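Local coordinates for protein extracellular invertase (Aspergillus kawachii, PDB 5XH8) that acts as a GH32 beta-fructofuranosidase with high transfructosylation activity, probably transferring fructosyl units from sucrose to form fructooligosaccharides such as 1-kestose, at residues 57-60 against 64-67; 42-47 against 146-151; 84-89 against 95-100; 52-57 against 343-348; 359-362 against 366-369. All coordinates share one frame; numbering follows the deposited sequence.

Contact 1: 57-60 against 64-67; sequences GFLH and GISS. With ACT (acetate ion), chain I.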
# COMPACT_ATOMS: atom_id res chain seq x y z
N GLY A 57 -19.37 16.76 -8.00
CA GLY A 57 -18.70 16.48 -6.74
C GLY A 57 -17.65 17.54 -6.48
O GLY A 57 -17.24 18.25 -7.40
N PHE A 58 -17.22 17.64 -5.24
CA PHE A 58 -16.18 18.60 -4.83
C PHE A 58 -15.68 18.26 -3.44
O PHE A 58 -16.43 17.77 -2.60
CB PHE A 58 -16.68 20.06 -4.90
CG PHE A 58 -18.06 20.25 -4.35
CD1 PHE A 58 -18.27 20.38 -2.99
CD2 PHE A 58 -19.15 20.26 -5.20
CE1 PHE A 58 -19.57 20.51 -2.48
CE2 PHE A 58 -20.43 20.41 -4.71
CZ PHE A 58 -20.65 20.52 -3.35
N LEU A 59 -14.39 18.52 -3.20
CA LEU A 59 -13.84 18.46 -1.84
C LEU A 59 -14.58 19.46 -0.97
O LEU A 59 -14.96 20.53 -1.44
CB LEU A 59 -12.34 18.79 -1.85
CG LEU A 59 -11.42 17.85 -2.64
CD1 LEU A 59 -9.98 18.13 -2.26
CD2 LEU A 59 -11.76 16.39 -2.42
N HIS A 60 -14.84 19.08 0.29
CA HIS A 60 -15.65 19.87 1.20
C HIS A 60 -15.02 19.82 2.59
O HIS A 60 -14.81 18.73 3.16
CB HIS A 60 -17.10 19.37 1.21
CG HIS A 60 -18.03 20.16 2.06
ND1 HIS A 60 -17.93 21.54 2.20
CD2 HIS A 60 -19.11 19.79 2.79
CE1 HIS A 60 -18.91 21.97 2.96
NE2 HIS A 60 -19.64 20.94 3.34
N GLY A 64 -13.15 15.06 2.72
CA GLY A 64 -13.85 14.17 1.79
C GLY A 64 -14.57 14.95 0.73
O GLY A 64 -14.35 16.15 0.57
N ILE A 65 -15.46 14.26 0.03
CA ILE A 65 -16.07 14.74 -1.20
C ILE A 65 -17.57 14.81 -0.95
O ILE A 65 -18.17 13.82 -0.48
CB ILE A 65 -15.80 13.77 -2.38
CG1 ILE A 65 -14.29 13.54 -2.58
CG2 ILE A 65 -16.42 14.28 -3.67
CD1 ILE A 65 -13.95 12.39 -3.52
N SER A 66 -18.17 15.96 -1.25
CA SER A 66 -19.62 16.14 -1.26
C SER A 66 -20.12 16.20 -2.70
O SER A 66 -19.34 16.32 -3.65
CB SER A 66 -20.01 17.42 -0.50
OG SER A 66 -19.82 17.22 0.89
N SER A 67 -21.44 16.11 -2.85
CA SER A 67 -22.06 15.96 -4.17
C SER A 67 -23.47 16.54 -4.26
O SER A 67 -24.16 16.72 -3.26
CB SER A 67 -22.05 14.47 -4.57
OG SER A 67 -22.41 14.29 -5.91
C ACT I . -22.59 20.89 5.02
O ACT I . -22.38 21.97 4.35
OXT ACT I . -21.68 20.05 5.31
CH3 ACT I . -23.94 20.51 5.52

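Contact 2: 42-47 against 146-151; sequences PCLHYT and SNFTKL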
# COMPACT_ATOMS: atom_id res chain seq x y z
N PRO A 42 -13.18 20.53 -7.50
CA PRO A 42 -14.27 19.69 -7.96
C PRO A 42 -13.70 18.32 -8.40
O PRO A 42 -12.52 18.23 -8.72
CB PRO A 42 -14.84 20.48 -9.14
CG PRO A 42 -13.65 21.20 -9.69
CD PRO A 42 -12.84 21.57 -8.48
N CYS A 43 -14.53 17.29 -8.36
CA CYS A 43 -14.14 15.94 -8.78
C CYS A 43 -15.38 15.08 -8.77
O CYS A 43 -16.50 15.59 -8.56
CB CYS A 43 -13.03 15.35 -7.86
SG CYS A 43 -13.45 15.29 -6.12
N LEU A 44 -15.22 13.80 -9.09
CA LEU A 44 -16.26 12.79 -8.89
C LEU A 44 -17.47 12.89 -9.85
O LEU A 44 -18.36 12.03 -9.78
CB LEU A 44 -16.71 12.76 -7.40
CG LEU A 44 -17.82 11.81 -6.91
CD1 LEU A 44 -17.49 11.20 -5.55
CD2 LEU A 44 -19.16 12.51 -6.85
N HIS A 45 -17.48 13.86 -10.78
CA HIS A 45 -18.65 14.09 -11.63
C HIS A 45 -19.03 12.84 -12.44
O HIS A 45 -18.14 12.13 -12.92
CB HIS A 45 -18.43 15.19 -12.68
CG HIS A 45 -17.83 16.47 -12.20
ND1 HIS A 45 -18.17 17.06 -11.00
CD2 HIS A 45 -16.97 17.32 -12.80
CE1 HIS A 45 -17.50 18.18 -10.85
NE2 HIS A 45 -16.77 18.37 -11.94
N TYR A 46 -20.31 12.58 -12.63
CA TYR A 46 -20.73 11.51 -13.53
C TYR A 46 -22.18 11.61 -13.92
O TYR A 46 -23.01 12.08 -13.14
CB TYR A 46 -20.47 10.12 -12.93
CG TYR A 46 -21.35 9.73 -11.75
CD1 TYR A 46 -21.09 10.21 -10.46
CD2 TYR A 46 -22.44 8.85 -11.91
CE1 TYR A 46 -21.88 9.83 -9.37
CE2 TYR A 46 -23.22 8.46 -10.83
CZ TYR A 46 -22.95 8.95 -9.56
OH TYR A 46 -23.74 8.57 -8.47
N THR A 47 -22.48 11.15 -15.13
CA THR A 47 -23.85 10.92 -15.54
C THR A 47 -24.23 9.53 -15.11
O THR A 47 -23.60 8.56 -15.50
CB THR A 47 -24.02 11.04 -17.06
OG1 THR A 47 -23.48 12.29 -17.51
CG2 THR A 47 -25.47 10.95 -17.45
N SER A 146 -25.31 9.01 -3.07
CA SER A 146 -25.23 9.64 -1.76
C SER A 146 -24.07 9.14 -0.90
O SER A 146 -23.55 9.90 -0.08
CB SER A 146 -26.54 9.50 -1.01
OG SER A 146 -27.52 10.33 -1.61
N ASN A 147 -23.68 7.88 -1.07
CA ASN A 147 -22.55 7.29 -0.34
C ASN A 147 -21.73 6.44 -1.29
O ASN A 147 -22.27 5.60 -1.98
CB ASN A 147 -23.01 6.42 0.82
CG ASN A 147 -23.70 7.21 1.89
OD1 ASN A 147 -23.04 7.79 2.72
ND2 ASN A 147 -25.03 7.29 1.84
N PHE A 148 -20.43 6.70 -1.33
CA PHE A 148 -19.50 5.82 -2.00
C PHE A 148 -18.83 4.94 -0.94
O PHE A 148 -18.03 5.40 -0.16
CB PHE A 148 -18.50 6.64 -2.83
CG PHE A 148 -19.07 7.05 -4.16
CD1 PHE A 148 -19.96 8.12 -4.25
CD2 PHE A 148 -18.78 6.32 -5.30
CE1 PHE A 148 -20.53 8.47 -5.46
CE2 PHE A 148 -19.32 6.67 -6.52
CZ PHE A 148 -20.20 7.76 -6.60
N THR A 149 -19.21 3.67 -0.92
CA THR A 149 -18.69 2.69 0.01
C THR A 149 -17.33 2.22 -0.45
O THR A 149 -17.18 1.68 -1.55
CB THR A 149 -19.61 1.46 0.07
OG1 THR A 149 -20.96 1.91 0.16
CG2 THR A 149 -19.27 0.56 1.29
N LYS A 150 -16.35 2.36 0.41
CA LYS A 150 -15.00 1.92 0.08
C LYS A 150 -14.98 0.41 -0.06
O LYS A 150 -15.53 -0.29 0.77
CB LYS A 150 -14.02 2.35 1.15
CG LYS A 150 -13.94 3.87 1.29
CD LYS A 150 -13.28 4.26 2.59
CE LYS A 150 -13.38 5.75 2.85
NZ LYS A 150 -12.66 6.10 4.10
N LEU A 151 -14.36 -0.09 -1.13
CA LEU A 151 -14.14 -1.53 -1.22
C LEU A 151 -13.23 -1.95 -0.07
O LEU A 151 -12.26 -1.24 0.27
CB LEU A 151 -13.49 -1.92 -2.56
CG LEU A 151 -14.27 -1.70 -3.85
CD1 LEU A 151 -13.61 -2.51 -4.95
CD2 LEU A 151 -15.76 -2.08 -3.73

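Contact 3: 84-89 against 95-100; sequences QVIVPG and VAVFDG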
# COMPACT_ATOMS: atom_id res chain seq x y z
N GLN A 84 -20.68 14.78 3.21
CA GLN A 84 -19.77 14.15 2.26
C GLN A 84 -20.26 12.73 1.92
O GLN A 84 -20.84 12.05 2.77
CB GLN A 84 -18.35 14.12 2.84
CG GLN A 84 -17.63 15.47 2.88
CD GLN A 84 -17.89 16.30 4.14
OE1 GLN A 84 -18.87 16.09 4.82
NE2 GLN A 84 -17.01 17.27 4.43
N VAL A 85 -20.06 12.33 0.68
CA VAL A 85 -20.40 10.98 0.21
C VAL A 85 -19.30 9.97 0.52
O VAL A 85 -19.49 8.75 0.37
CB VAL A 85 -20.76 10.99 -1.30
CG1 VAL A 85 -21.79 12.06 -1.57
CG2 VAL A 85 -19.53 11.21 -2.19
N ILE A 86 -18.12 10.49 0.84
CA ILE A 86 -16.98 9.68 1.27
C ILE A 86 -16.09 10.56 2.14
O ILE A 86 -15.89 11.73 1.82
CB ILE A 86 -16.21 9.06 0.07
CG1 ILE A 86 -15.11 8.10 0.53
CG2 ILE A 86 -15.67 10.11 -0.89
CD1 ILE A 86 -14.48 7.30 -0.62
N VAL A 87 -15.55 9.98 3.22
CA VAL A 87 -14.74 10.70 4.18
C VAL A 87 -13.48 9.91 4.47
O VAL A 87 -13.47 8.70 4.30
CB VAL A 87 -15.51 10.97 5.51
CG1 VAL A 87 -16.68 11.94 5.29
CG2 VAL A 87 -16.03 9.70 6.17
N PRO A 88 -12.42 10.59 4.96
CA PRO A 88 -11.21 9.89 5.39
C PRO A 88 -11.42 9.08 6.67
O PRO A 88 -12.47 9.18 7.28
CB PRO A 88 -10.22 11.03 5.63
CG PRO A 88 -11.08 12.20 5.99
CD PRO A 88 -12.34 12.05 5.19
N GLY A 89 -10.40 8.32 7.07
CA GLY A 89 -10.46 7.52 8.29
C GLY A 89 -10.56 6.02 8.03
O GLY A 89 -10.66 5.27 8.96
N VAL A 95 -5.65 9.43 6.69
CA VAL A 95 -5.34 10.85 6.86
C VAL A 95 -6.23 11.74 5.99
O VAL A 95 -6.75 12.73 6.48
CB VAL A 95 -3.83 11.11 6.63
CG1 VAL A 95 -3.51 12.59 6.56
CG2 VAL A 95 -3.03 10.43 7.74
N ALA A 96 -6.43 11.41 4.71
CA ALA A 96 -7.20 12.28 3.84
C ALA A 96 -7.77 11.56 2.64
O ALA A 96 -7.27 10.49 2.22
CB ALA A 96 -6.34 13.47 3.39
N VAL A 97 -8.83 12.15 2.10
CA VAL A 97 -9.41 11.77 0.83
C VAL A 97 -9.08 12.88 -0.14
O VAL A 97 -9.51 14.04 0.05
CB VAL A 97 -10.93 11.62 0.92
CG1 VAL A 97 -11.56 11.49 -0.49
CG2 VAL A 97 -11.29 10.43 1.78
N PHE A 98 -8.33 12.54 -1.19
CA PHE A 98 -8.00 13.48 -2.26
C PHE A 98 -8.91 13.20 -3.47
O PHE A 98 -9.86 12.40 -3.39
CB PHE A 98 -6.50 13.38 -2.60
CG PHE A 98 -5.57 14.18 -1.68
CD1 PHE A 98 -6.01 14.84 -0.51
CD2 PHE A 98 -4.21 14.24 -1.99
CE1 PHE A 98 -5.11 15.53 0.30
CE2 PHE A 98 -3.32 14.94 -1.18
CZ PHE A 98 -3.76 15.59 -0.05
N ASP A 99 -8.67 13.88 -4.58
CA ASP A 99 -9.57 13.84 -5.72
C ASP A 99 -9.69 12.43 -6.31
O ASP A 99 -8.76 11.64 -6.25
CB ASP A 99 -9.06 14.77 -6.85
CG ASP A 99 -9.10 16.26 -6.49
OD1 ASP A 99 -9.91 16.63 -5.62
OD2 ASP A 99 -8.32 17.03 -7.10
N GLY A 100 -10.84 12.17 -6.92
CA GLY A 100 -11.06 10.97 -7.69
C GLY A 100 -12.05 11.24 -8.81
O GLY A 100 -12.68 12.33 -8.87

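Contact 4: 52-57 against 343-348; sequences GLFHVG and ISYVWL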
# COMPACT_ATOMS: atom_id res chain seq x y z
N GLY A 52 -30.16 9.24 -16.07
CA GLY A 52 -29.78 10.42 -16.80
C GLY A 52 -29.36 11.64 -15.97
O GLY A 52 -28.99 12.65 -16.57
N LEU A 53 -29.40 11.56 -14.63
CA LEU A 53 -28.99 12.70 -13.78
C LEU A 53 -27.50 12.89 -13.83
O LEU A 53 -26.74 11.91 -13.82
CB LEU A 53 -29.31 12.47 -12.31
CG LEU A 53 -30.73 12.60 -11.82
CD1 LEU A 53 -30.78 12.18 -10.34
CD2 LEU A 53 -31.20 14.02 -12.02
N PHE A 54 -27.09 14.15 -13.85
CA PHE A 54 -25.71 14.50 -13.81
C PHE A 54 -25.30 14.84 -12.38
O PHE A 54 -25.88 15.74 -11.75
CB PHE A 54 -25.43 15.67 -14.74
CG PHE A 54 -23.98 15.97 -14.90
CD1 PHE A 54 -23.10 14.98 -15.36
CD2 PHE A 54 -23.48 17.21 -14.58
CE1 PHE A 54 -21.75 15.25 -15.52
CE2 PHE A 54 -22.13 17.48 -14.72
CZ PHE A 54 -21.25 16.50 -15.20
N HIS A 55 -24.29 14.12 -11.89
CA HIS A 55 -23.77 14.29 -10.54
C HIS A 55 -22.52 15.14 -10.62
O HIS A 55 -21.66 14.86 -11.44
CB HIS A 55 -23.39 12.94 -9.94
CG HIS A 55 -24.56 12.06 -9.64
ND1 HIS A 55 -24.79 11.55 -8.39
CD2 HIS A 55 -25.58 11.66 -10.42
CE1 HIS A 55 -25.90 10.84 -8.42
NE2 HIS A 55 -26.40 10.88 -9.64
N VAL A 56 -22.46 16.18 -9.77
CA VAL A 56 -21.26 16.97 -9.56
C VAL A 56 -20.68 16.67 -8.15
O VAL A 56 -21.43 16.38 -7.22
CB VAL A 56 -21.48 18.50 -9.73
CG1 VAL A 56 -21.99 18.84 -11.12
CG2 VAL A 56 -22.45 19.05 -8.69
N GLY A 57 -19.37 16.76 -8.00
CA GLY A 57 -18.70 16.48 -6.74
C GLY A 57 -17.65 17.54 -6.48
O GLY A 57 -17.24 18.25 -7.40
N ILE A 343 -18.31 19.02 -20.07
CA ILE A 343 -18.63 20.11 -19.15
C ILE A 343 -17.52 20.17 -18.11
O ILE A 343 -17.24 19.15 -17.46
CB ILE A 343 -19.98 19.85 -18.47
CG1 ILE A 343 -21.09 19.57 -19.51
CG2 ILE A 343 -20.33 21.00 -17.50
CD1 ILE A 343 -21.28 20.65 -20.57
N SER A 344 -16.88 21.33 -17.98
CA SER A 344 -15.83 21.58 -16.99
C SER A 344 -16.25 22.64 -15.95
O SER A 344 -16.75 23.73 -16.30
CB SER A 344 -14.57 22.08 -17.68
OG SER A 344 -13.49 22.10 -16.79
N TYR A 345 -16.05 22.29 -14.67
CA TYR A 345 -16.17 23.20 -13.54
C TYR A 345 -14.79 23.55 -13.04
O TYR A 345 -14.04 22.69 -12.56
CB TYR A 345 -16.96 22.58 -12.38
CG TYR A 345 -18.40 22.30 -12.67
CD1 TYR A 345 -18.78 21.13 -13.34
CD2 TYR A 345 -19.39 23.17 -12.27
CE1 TYR A 345 -20.11 20.87 -13.62
CE2 TYR A 345 -20.73 22.92 -12.53
CZ TYR A 345 -21.09 21.77 -13.21
OH TYR A 345 -22.40 21.50 -13.48
N VAL A 346 -14.45 24.82 -13.14
CA VAL A 346 -13.24 25.38 -12.57
C VAL A 346 -13.48 25.77 -11.10
O VAL A 346 -14.55 26.26 -10.77
CB VAL A 346 -12.82 26.63 -13.35
CG1 VAL A 346 -11.58 27.31 -12.74
CG2 VAL A 346 -12.54 26.27 -14.81
N TRP A 347 -12.49 25.56 -10.25
CA TRP A 347 -12.56 25.96 -8.85
C TRP A 347 -12.09 27.40 -8.73
O TRP A 347 -11.07 27.76 -9.31
CB TRP A 347 -11.63 25.08 -8.00
CG TRP A 347 -11.53 25.35 -6.53
CD1 TRP A 347 -12.54 25.61 -5.67
CD2 TRP A 347 -10.33 25.33 -5.74
NE1 TRP A 347 -12.05 25.75 -4.40
CE2 TRP A 347 -10.70 25.59 -4.41
CE3 TRP A 347 -8.97 25.13 -6.04
CZ2 TRP A 347 -9.77 25.65 -3.38
CZ3 TRP A 347 -8.05 25.19 -5.01
CH2 TRP A 347 -8.44 25.44 -3.70
N LEU A 348 -12.79 28.20 -7.93
CA LEU A 348 -12.33 29.53 -7.52
C LEU A 348 -12.10 29.48 -6.02
O LEU A 348 -13.04 29.57 -5.22
CB LEU A 348 -13.36 30.61 -7.88
CG LEU A 348 -12.91 32.08 -7.69
CD1 LEU A 348 -11.81 32.40 -8.68
CD2 LEU A 348 -14.08 33.07 -7.85

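Contact 5: 359-362 against 366-369; sequences FPTN and WTGT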
# COMPACT_ATOMS: atom_id res chain seq x y z
N PHE A 359 -8.64 37.06 6.59
CA PHE A 359 -9.95 37.13 5.93
C PHE A 359 -11.03 36.72 6.95
O PHE A 359 -10.81 35.84 7.76
CB PHE A 359 -10.01 36.24 4.65
CG PHE A 359 -11.32 36.35 3.91
CD1 PHE A 359 -12.43 35.62 4.31
CD2 PHE A 359 -11.44 37.21 2.82
CE1 PHE A 359 -13.65 35.76 3.66
CE2 PHE A 359 -12.68 37.35 2.16
CZ PHE A 359 -13.78 36.63 2.58
N PRO A 360 -12.20 37.38 6.92
CA PRO A 360 -13.21 37.09 7.94
C PRO A 360 -14.01 35.79 7.66
O PRO A 360 -15.21 35.80 7.36
CB PRO A 360 -14.08 38.33 7.91
CG PRO A 360 -14.00 38.77 6.49
CD PRO A 360 -12.59 38.53 6.10
N THR A 361 -13.32 34.66 7.82
CA THR A 361 -13.82 33.35 7.43
C THR A 361 -14.92 32.89 8.36
O THR A 361 -15.98 32.45 7.90
CB THR A 361 -12.66 32.33 7.29
OG1 THR A 361 -11.87 32.74 6.17
CG2 THR A 361 -13.18 30.89 7.05
N ASN A 362 -14.74 33.09 9.67
CA ASN A 362 -15.78 32.68 10.62
C ASN A 362 -17.05 33.50 10.47
O ASN A 362 -18.13 32.99 10.72
CB ASN A 362 -15.28 32.76 12.06
CG ASN A 362 -14.17 31.78 12.34
OD1 ASN A 362 -13.96 30.82 11.60
ND2 ASN A 362 -13.46 32.02 13.40
N TRP A 366 -18.44 30.47 4.91
CA TRP A 366 -18.22 29.67 3.71
C TRP A 366 -16.98 30.23 3.02
O TRP A 366 -16.56 31.36 3.29
CB TRP A 366 -19.41 29.68 2.74
CG TRP A 366 -19.80 31.06 2.21
CD1 TRP A 366 -20.66 31.94 2.80
CD2 TRP A 366 -19.33 31.70 1.01
NE1 TRP A 366 -20.76 33.09 2.05
CE2 TRP A 366 -19.95 32.98 0.95
CE3 TRP A 366 -18.46 31.33 -0.02
CZ2 TRP A 366 -19.72 33.88 -0.08
CZ3 TRP A 366 -18.26 32.22 -1.08
CH2 TRP A 366 -18.88 33.50 -1.09
N THR A 367 -16.39 29.41 2.16
CA THR A 367 -15.13 29.72 1.50
C THR A 367 -15.10 29.00 0.16
O THR A 367 -15.20 27.77 0.12
CB THR A 367 -13.92 29.24 2.33
OG1 THR A 367 -13.99 29.75 3.65
CG2 THR A 367 -12.62 29.67 1.67
N GLY A 368 -14.94 29.78 -0.92
CA GLY A 368 -14.83 29.25 -2.25
C GLY A 368 -16.14 29.00 -3.00
O GLY A 368 -17.24 28.94 -2.42
N THR A 369 -15.99 28.82 -4.30
CA THR A 369 -17.08 28.41 -5.16
C THR A 369 -16.49 27.67 -6.35
O THR A 369 -15.29 27.78 -6.60
CB THR A 369 -17.89 29.63 -5.64
OG1 THR A 369 -19.06 29.19 -6.34
CG2 THR A 369 -17.06 30.52 -6.55
O HOH W 1 -13.72 32.55 3.80

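Contact 1: 57-60 against 64-67
The carbonyl oxygen of F58 is approached twice from the neighbouring strand: S66 N donates to F58 O over 2.9 Å, and the CA hydrogen of I65 adds a weaker C-H...O contact to the same oxygen. The return bond, F58 N to S66 O, measures 3.0 Å. Toward the turn, H60 N donates to G64 O at 3.0 Å. This ladder defines an antiparallel beta hairpin of strands 54-60 and 65-70 in the beta-propeller: F58 and S66 form a hydrogen-bonded pair, flanked by the non-hydrogen-bonded pairs G57–S67 and L59–I65. Where the second strand begins, G64 has a positive phi of 108°, a conformation that suits glycine.

On the face bearing F58 and S66, the phenyl ring swings back across the partner strand, because chi1 of 43° places CG between the backbone N and the carbonyl carbon. S66 O consequently stands over the centre of one ring face, while F58 CE1 reaches S66 CB at 3.7 Å. H60 reaches over S66 from the turn, its CD2 lying 3.3 Å from S66 OG at a slant to the imidazole; the hydroxyl itself is hydrogen-bonded to G82 O. H60 NE2 bonds at 3.0 Å to OXT of an acetate ion, probably from the crystallisation liquor, and more weakly to its other oxygen, and ND1 bonds to Q38 O, an arrangement consistent with a doubly protonated ring. On the reverse face L59 CD2 meets I65 CG1 at 3.8 Å, and the leucine side chain also comes within about 4 Å of a glycerol.

Contact 2: 42-47 against 146-151
L44 and Y46 approach the phenyl ring of F148 from two quite different directions, one above it and one in its plane. L44 lays its CD1 methyl over one face of the F148 ring, displaced from the centre toward the rim, so that L44 CD1 is 4.1 Å from F148 CE1. Y46 instead meets the ring at its edge: Y46 CE1 lies near the F148 plane, 3.8 Å from F148 CZ. Seen from the tyrosine, however, F148 CZ stands obliquely, so the two rings do not form a stack; the two side chains run head-on, Y46 offering CE1 and F148 its CZ. The tyrosine oxygen also grazes the same corner, with Y46 OH 4.1 Å from F148 CZ.

Both partners leave the strand on the same side, two residues apart, while H45 between them turns elsewhere and bonds through NE2 to A322 O. L44 itself has a positive phi of 71°, an irregularity in its strand. Its CG is anti to the backbone N (chi1 179°), which extends the isobutyl group out to F148. The contact is wholly apolar and small, one ring touched on a face by a methyl and at its edge by a second ring, the CA atoms of L44 and F148 being 10.3 Å apart.

In the propeller it joins strand 37-47, which pairs with strand 54-60, to segment 146-151, which includes strand 149-150, outermost in the next sheet. The backbone of F148 is hydrogen-bonded to V85, V102 of strand 96-103 packs on L44 and Y46, and the Y46 ring stacks on H55.

Contact 3: 84-89 against 95-100
Residues 84-89 belong to the connection that carries the chain from one sheet of the beta-propeller to strand 96-103, an edge strand of the next sheet, and P88 and V97 are the residues by which this connection folds against that strand. The two stretches run nearly antiparallel, 158° apart where they touch, and P88 and A96 bring their CA atoms to 4.9 Å. Proximity does not make a ladder here: the contact is made by van der Waals packing, of methyls and ring carbons on side chains and backbone.

V97 does most of the touching, and its two branches divide the work. CG2 presses on the loop backbone, with V97 CG2 only 3.4 Å from P88 N and 3.5 Å from V87 C. The same methyl meets the proline ring at its delta carbon, V97 CG2 to P88 CD being 3.9 Å, with the two side chains roughly perpendicular. CG1, anti to the backbone N (chi1 of 169°), is directed instead at I86, where V97 CG1 lies 4.4 Å from I86 CG2. The proline meanwhile rests its beta carbon against the strand backbone, P88 CB reaching A96 CA at 3.7 Å and V95 O at 4.0 Å.

Classic beta bulges punctuate both sides, V85 and I86 against I65 and V95 and A96 against V118. Around these residues, I65 of strand 65-70 packs on both I86 and V97, and Y115 of strand 112-118 touches I86. V87 O accepts a hydrogen bond from K150 of strand 149-150, at the opposite border of the sheet that strand 96-103 begins.

Contact 4: 52-57 against 343-348
F54 and V56 on strand 54-60 face Y345 on strand 341-348 inside the beta-propeller, joining an early strand of the domain to a late one within the curled mixed sheet to which both belong. The two strands are not neighbours; strands 37-47 and 366-385 link them in the sheet, and the side chains meet across its curl.

The aromatic part of the contact is edge to edge. F54 CE2 and Y345 CE1 stand 4.1 Å apart, each near the plane of the other ring, and the side chains run antiparallel past one another. F54 owes its reach to an extended side chain, CG being anti to the backbone N (chi1 -172°).

The polar end of Y345 is occupied elsewhere: its OH is hydrogen-bonded to Y76 OH. Its ring also meets H45 of strand 37-47 with the planes at about 55°, while P373 and L73 pack against it.

The aliphatic part rests on a single methyl. V56 stands crosswise to Y345, and its CG1 branch, anti to the carbonyl carbon, comes obliquely at the outer end of the phenol: V56 CG1 lies 3.7 Å from Y345 CZ and 3.6 Å from Y345 OH.

Contact 5: 359-362 against 366-369
The indole of W366, whose backbone faces T361, is turned away from the helical side of this contact and finds its company elsewhere: R27 makes a cation-pi interaction with it, F23 meets it edge-to-face, and W366 NE1 bonds to F23 O. A second flat group, the F359 ring, carries P360 CD over one face, displaced toward the rim. Neither ring stacks on the other, and the two segments communicate instead through a pair of threonines.

The side chains of T361 and T367 lie at nearly 90° to one another. T361 CG2 approaches T367 OG1 to 3.7 Å, a methyl set against a hydroxyl. Between the two hydroxyls lies a water, hydrogen-bonded to T361 OG1 at 3.0 Å and to T367 OG1 at 2.8 Å, with about 99° between the bonds at its oxygen. In both threonines OG1 sits anti to the carbonyl carbon (chi1 -68° in T361), and these rotamers bring the two hydroxyls to the bridging water. The backbones keep their distance, T361 O being 4.3 Å from W366 N.

The architecture is a short helix, 361-364, followed after one residue by the long strand 366-385. P360 sits at the N-cap position and at the centre of an inverse gamma turn, in which T361 N donates to F359 O across 2.8 Å. Beyond the helix, the strand joins the propeller sheet as the T367 backbone bonds to G37 and I39, while W366 packs on W564 of strand 559-564, in the C-terminal family 32 region.

In the fold
The five contacts show that chemistry follows whether the backbones pair as strands. Contact 1 is a hairpin ladder of backbone bonds, whereas contacts 2 and 4, between segments farther apart, rely on side chains alone and are buried. Contacts 1, 2 and 4 share a region: G57 belongs to contacts 1 and 4, and strand 37-47 of contact 2 bonds to strand 54-60 of both. Contact 3, only partly buried, is tied by backbone hydrogen bonds to contact 1 (V85 N to I65 O) and contact 2 (F148 N to V85 O). Contact 5, also largely buried and bridged by water, lies farthest from contact 2 (centres about 25 Å apart) but meets contact 4 through a backbone hydrogen bond, L348 N to T369 O.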